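Local coordinates for protein putative pyridoxal phosphate-dependent transferase (Clostridium difficile, PDB 4DQ6) that is a putative pyridoxal-5'-phosphate-dependent transferase of the class I and II aminotransferase family and binds pyridoxal-5'-phosphate, at residues S75-R83 / E282-E293. Residues are numbered along the deposited sequence; the frame is centred on the assembly and turned at random.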
loop_
_atom_site.group_PDB
_atom_site.type_symbol
_atom_site.label_atom_id
_atom_site.label_comp_id
_atom_site.label_asym_id
_atom_site.label_seq_id
_atom_site.Cartn_x
_atom_site.Cartn_y
_atom_site.Cartn_z
ATOM N N SER A 75 -19.520 7.307 1.710
ATOM C CA SER A 75 -19.369 8.054 0.488
ATOM C C SER A 75 -19.384 7.151 -0.736
ATOM O O SER A 75 -19.896 7.536 -1.801
ATOM C CB SER A 75 -18.091 8.936 0.508
ATOM O OG SER A 75 -16.889 8.223 0.325
ATOM N N ILE A 76 -18.759 5.973 -0.581
ATOM C CA ILE A 76 -18.733 4.990 -1.647
ATOM C C ILE A 76 -20.147 4.431 -1.919
ATOM O O ILE A 76 -20.600 4.376 -3.062
ATOM C CB ILE A 76 -17.760 3.843 -1.335
ATOM C CG1 ILE A 76 -16.327 4.405 -1.259
ATOM C CG2 ILE A 76 -17.876 2.714 -2.365
ATOM C CD1 ILE A 76 -15.291 3.436 -0.672
ATOM N N VAL A 77 -20.820 4.004 -0.881
ATOM C CA VAL A 77 -22.172 3.465 -1.028
ATOM C C VAL A 77 -23.057 4.490 -1.724
ATOM O O VAL A 77 -23.801 4.182 -2.623
ATOM C CB VAL A 77 -22.785 3.077 0.347
ATOM C CG1 VAL A 77 -24.277 2.750 0.217
ATOM C CG2 VAL A 77 -21.992 1.916 0.955
ATOM N N ASN A 78 -22.968 5.748 -1.297
ATOM C CA ASN A 78 -23.789 6.799 -1.892
ATOM C C ASN A 78 -23.466 7.094 -3.319
ATOM O O ASN A 78 -24.349 7.284 -4.127
ATOM C CB ASN A 78 -23.685 8.060 -1.027
ATOM C CG ASN A 78 -24.326 7.851 0.335
ATOM O OD1 ASN A 78 -25.173 6.922 0.511
ATOM N ND2 ASN A 78 -23.941 8.665 1.320
ATOM N N TRP A 79 -22.182 7.101 -3.670
ATOM C CA TRP A 79 -21.782 7.183 -5.103
ATOM C C TRP A 79 -22.358 6.101 -5.962
ATOM O O TRP A 79 -22.927 6.330 -7.015
ATOM C CB TRP A 79 -20.266 7.118 -5.172
ATOM C CG TRP A 79 -19.730 7.399 -6.539
ATOM C CD1 TRP A 79 -19.199 6.496 -7.455
ATOM C CD2 TRP A 79 -19.496 8.718 -7.132
ATOM N NE1 TRP A 79 -18.756 7.149 -8.567
ATOM C CE2 TRP A 79 -18.881 8.500 -8.411
ATOM C CE3 TRP A 79 -19.778 10.035 -6.741
ATOM C CZ2 TRP A 79 -18.546 9.564 -9.264
ATOM C CZ3 TRP A 79 -19.391 11.076 -7.566
ATOM C CH2 TRP A 79 -18.823 10.836 -8.825
ATOM N N LEU A 80 -22.224 4.854 -5.532
ATOM C CA LEU A 80 -22.664 3.777 -6.374
ATOM C C LEU A 80 -24.189 3.833 -6.580
ATOM O O LEU A 80 -24.677 3.482 -7.662
ATOM C CB LEU A 80 -22.275 2.432 -5.759
ATOM C CG LEU A 80 -20.785 2.112 -5.670
ATOM C CD1 LEU A 80 -20.479 0.700 -5.111
ATOM C CD2 LEU A 80 -20.033 2.395 -6.916
ATOM N N TYR A 81 -24.942 4.214 -5.556
ATOM C CA TYR A 81 -26.357 4.411 -5.789
ATOM C C TYR A 81 -26.696 5.603 -6.694
ATOM O O TYR A 81 -27.452 5.451 -7.633
ATOM C CB TYR A 81 -27.177 4.488 -4.486
ATOM C CG TYR A 81 -28.642 4.483 -4.822
ATOM C CD1 TYR A 81 -29.261 3.329 -5.245
ATOM C CD2 TYR A 81 -29.374 5.644 -4.798
ATOM C CE1 TYR A 81 -30.589 3.324 -5.604
ATOM C CE2 TYR A 81 -30.700 5.648 -5.151
ATOM C CZ TYR A 81 -31.298 4.489 -5.550
ATOM O OH TYR A 81 -32.612 4.510 -5.916
ATOM N N ARG A 82 -26.088 6.756 -6.431
ATOM C CA ARG A 82 -26.407 7.988 -7.171
ATOM C C ARG A 82 -26.062 7.855 -8.633
ATOM O O ARG A 82 -26.796 8.277 -9.502
ATOM C CB ARG A 82 -25.500 9.147 -6.750
ATOM C CG ARG A 82 -25.509 9.603 -5.321
ATOM C CD ARG A 82 -25.437 11.117 -5.298
ATOM N NE ARG A 82 -24.162 11.755 -5.639
ATOM C CZ ARG A 82 -23.020 11.600 -4.978
ATOM N NH1 ARG A 82 -22.926 10.745 -3.984
ATOM N NH2 ARG A 82 -21.962 12.282 -5.339
ATOM N N ARG A 83 -24.873 7.331 -8.868
ATOM C CA ARG A 83 -24.320 7.285 -10.202
ATOM C C ARG A 83 -24.735 6.073 -11.008
ATOM O O ARG A 83 -24.904 6.174 -12.197
ATOM C CB ARG A 83 -22.795 7.384 -10.151
ATOM C CG ARG A 83 -22.274 8.580 -9.370
ATOM C CD ARG A 83 -22.441 9.900 -10.109
ATOM N NE ARG A 83 -21.822 9.908 -11.436
ATOM C CZ ARG A 83 -21.931 10.911 -12.295
ATOM N NH1 ARG A 83 -22.632 11.980 -11.973
ATOM N NH2 ARG A 83 -21.333 10.856 -13.467
ATOM N N GLU A 282 -13.091 10.281 0.070
ATOM C CA GLU A 282 -14.375 10.735 0.546
ATOM C C GLU A 282 -14.722 12.084 -0.095
ATOM O O GLU A 282 -15.847 12.303 -0.534
ATOM C CB GLU A 282 -14.316 10.881 2.036
ATOM C CG GLU A 282 -15.608 11.391 2.612
ATOM C CD GLU A 282 -15.702 11.308 4.118
ATOM O OE1 GLU A 282 -15.164 10.366 4.749
ATOM O OE2 GLU A 282 -16.399 12.189 4.664
ATOM N N ALA A 283 -13.712 12.945 -0.232
ATOM C CA ALA A 283 -13.940 14.237 -0.873
ATOM C C ALA A 283 -14.323 14.113 -2.359
ATOM O O ALA A 283 -15.155 14.863 -2.829
ATOM C CB ALA A 283 -12.704 15.131 -0.744
ATOM N N SER A 284 -13.626 13.226 -3.075
ATOM C CA SER A 284 -13.903 13.015 -4.499
ATOM C C SER A 284 -15.350 12.555 -4.700
ATOM O O SER A 284 -16.088 13.104 -5.550
ATOM C CB SER A 284 -12.909 12.039 -5.134
ATOM O OG SER A 284 -13.064 10.684 -4.765
ATOM N N TYR A 285 -15.804 11.597 -3.909
ATOM C CA TYR A 285 -17.142 11.064 -4.148
ATOM C C TYR A 285 -18.219 12.013 -3.630
ATOM O O TYR A 285 -19.242 12.235 -4.299
ATOM C CB TYR A 285 -17.287 9.676 -3.555
ATOM C CG TYR A 285 -16.586 8.574 -4.336
ATOM C CD1 TYR A 285 -16.561 8.573 -5.712
ATOM C CD2 TYR A 285 -16.004 7.538 -3.675
ATOM C CE1 TYR A 285 -15.940 7.592 -6.417
ATOM C CE2 TYR A 285 -15.413 6.501 -4.398
ATOM C CZ TYR A 285 -15.460 6.512 -5.736
ATOM O OH TYR A 285 -14.831 5.488 -6.422
ATOM N N ASN A 286 -17.972 12.616 -2.480
ATOM C CA ASN A 286 -18.953 13.531 -1.916
ATOM C C ASN A 286 -19.057 14.867 -2.646
ATOM O O ASN A 286 -20.169 15.396 -2.754
ATOM C CB ASN A 286 -18.752 13.802 -0.432
ATOM C CG ASN A 286 -19.158 12.607 0.447
ATOM O OD1 ASN A 286 -19.864 11.741 0.010
ATOM N ND2 ASN A 286 -18.757 12.631 1.701
ATOM N N ASN A 287 -17.945 15.381 -3.169
ATOM C CA ASN A 287 -17.928 16.778 -3.722
ATOM C C ASN A 287 -17.476 16.873 -5.158
ATOM O O ASN A 287 -17.568 17.922 -5.745
ATOM C CB ASN A 287 -17.007 17.609 -2.887
ATOM C CG ASN A 287 -17.486 17.723 -1.485
ATOM O OD1 ASN A 287 -16.782 17.311 -0.543
ATOM N ND2 ASN A 287 -18.708 18.133 -1.325
ATOM N N GLY A 288 -16.977 15.797 -5.741
ATOM C CA GLY A 288 -16.328 15.832 -7.056
ATOM C C GLY A 288 -17.207 15.688 -8.273
ATOM O O GLY A 288 -16.700 15.742 -9.398
ATOM N N GLU A 289 -18.522 15.527 -8.086
ATOM C CA GLU A 289 -19.416 15.302 -9.201
ATOM C C GLU A 289 -19.387 16.415 -10.273
ATOM O O GLU A 289 -19.340 16.103 -11.477
ATOM C CB GLU A 289 -20.829 15.037 -8.716
ATOM C CG GLU A 289 -21.767 14.425 -9.737
ATOM C CD GLU A 289 -23.045 13.846 -9.089
ATOM O OE1 GLU A 289 -23.193 13.926 -7.845
ATOM O OE2 GLU A 289 -23.879 13.330 -9.845
ATOM N N SER A 290 -19.373 17.680 -9.847
ATOM C CA SER A 290 -19.381 18.761 -10.813
ATOM C C SER A 290 -18.093 18.797 -11.653
ATOM O O SER A 290 -18.145 18.977 -12.865
ATOM C CB SER A 290 -19.682 20.096 -10.150
ATOM O OG SER A 290 -21.052 20.141 -9.775
ATOM N N TRP A 291 -16.958 18.606 -11.004
ATOM C CA TRP A 291 -15.690 18.417 -11.725
ATOM C C TRP A 291 -15.737 17.252 -12.678
ATOM O O TRP A 291 -15.336 17.405 -13.851
ATOM C CB TRP A 291 -14.520 18.318 -10.739
ATOM C CG TRP A 291 -13.214 18.214 -11.433
ATOM C CD1 TRP A 291 -12.316 19.250 -11.781
ATOM C CD2 TRP A 291 -12.595 16.974 -11.930
ATOM N NE1 TRP A 291 -11.228 18.725 -12.409
ATOM C CE2 TRP A 291 -11.334 17.376 -12.544
ATOM C CE3 TRP A 291 -12.948 15.631 -11.932
ATOM C CZ2 TRP A 291 -10.468 16.484 -13.102
ATOM C CZ3 TRP A 291 -12.061 14.736 -12.493
ATOM C CH2 TRP A 291 -10.855 15.149 -13.091
ATOM N N LEU A 292 -16.277 16.098 -12.237
ATOM C CA LEU A 292 -16.345 14.989 -13.110
ATOM C C LEU A 292 -17.221 15.258 -14.368
ATOM O O LEU A 292 -16.809 14.945 -15.481
ATOM C CB LEU A 292 -16.858 13.755 -12.370
ATOM C CG LEU A 292 -17.157 12.597 -13.274
ATOM C CD1 LEU A 292 -15.927 12.017 -13.993
ATOM C CD2 LEU A 292 -17.761 11.430 -12.470
ATOM N N GLU A 293 -18.361 15.919 -14.204
ATOM C CA GLU A 293 -19.225 16.171 -15.353
ATOM C C GLU A 293 -18.487 17.118 -16.336
ATOM O O GLU A 293 -18.558 16.944 -17.563
ATOM C CB GLU A 293 -20.589 16.704 -14.914
ATOM C CG GLU A 293 -21.456 15.681 -14.183
ATOM C CD GLU A 293 -21.867 14.466 -14.995
ATOM O OE1 GLU A 293 -22.025 14.547 -16.246
ATOM O OE2 GLU A 293 -22.077 13.379 -14.397
HETATM O O HOH W 1 -20.771 10.158 -2.164
HETATM O O HOH W 2 -21.876 10.472 1.511
#
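Ser75 and Glu282 bring their backbones closest, CA to CA 5.7 Å, where helix segments 75-83 and 282-287 run in the same general direction, inclined at 36°, their axes approaching to 9.0 Å. In this class I and II aminotransferase chain, segment 282-293 carries the last part of helix 275-287 and the start of helix 289-313, and one tryptophan packs against both, with a salt-bridge network beside it. Trp79, a knob among Ser284, Tyr285, Glu289 and Leu292, has CG anti to the backbone N (chi1 -171°), which directs the indole toward Tyr285 and Leu292. Tyr285 CD1 lies over one indole face, 3.3 Å from Trp79 CD2, the rings obliquely inclined; Arg83 CG covers the opposite face and Leu292 CD2 meets the edge. The buried polar ends turn to partners beyond the segments, Trp79 NE1 to Asp208 and Tyr285 OH to Tyr249. Toward the more exposed side, Arg82, Arg83, Glu289 and Glu293 form the network: Arg82 NE and NH2 both hold Glu289 OE1 side-on, while Arg83 NH1 donates to Glu289 OE2 at 2.8 Å. Arg83 also grips Glu293 OE2 end-on through NH1 and NH2. A water joins Arg82 NH1, Ser75 O and Asn286 OD1. Finally, Arg82 NH2 donates to Tyr285 O at 2.9 Å, almost in line with the carbonyl bond.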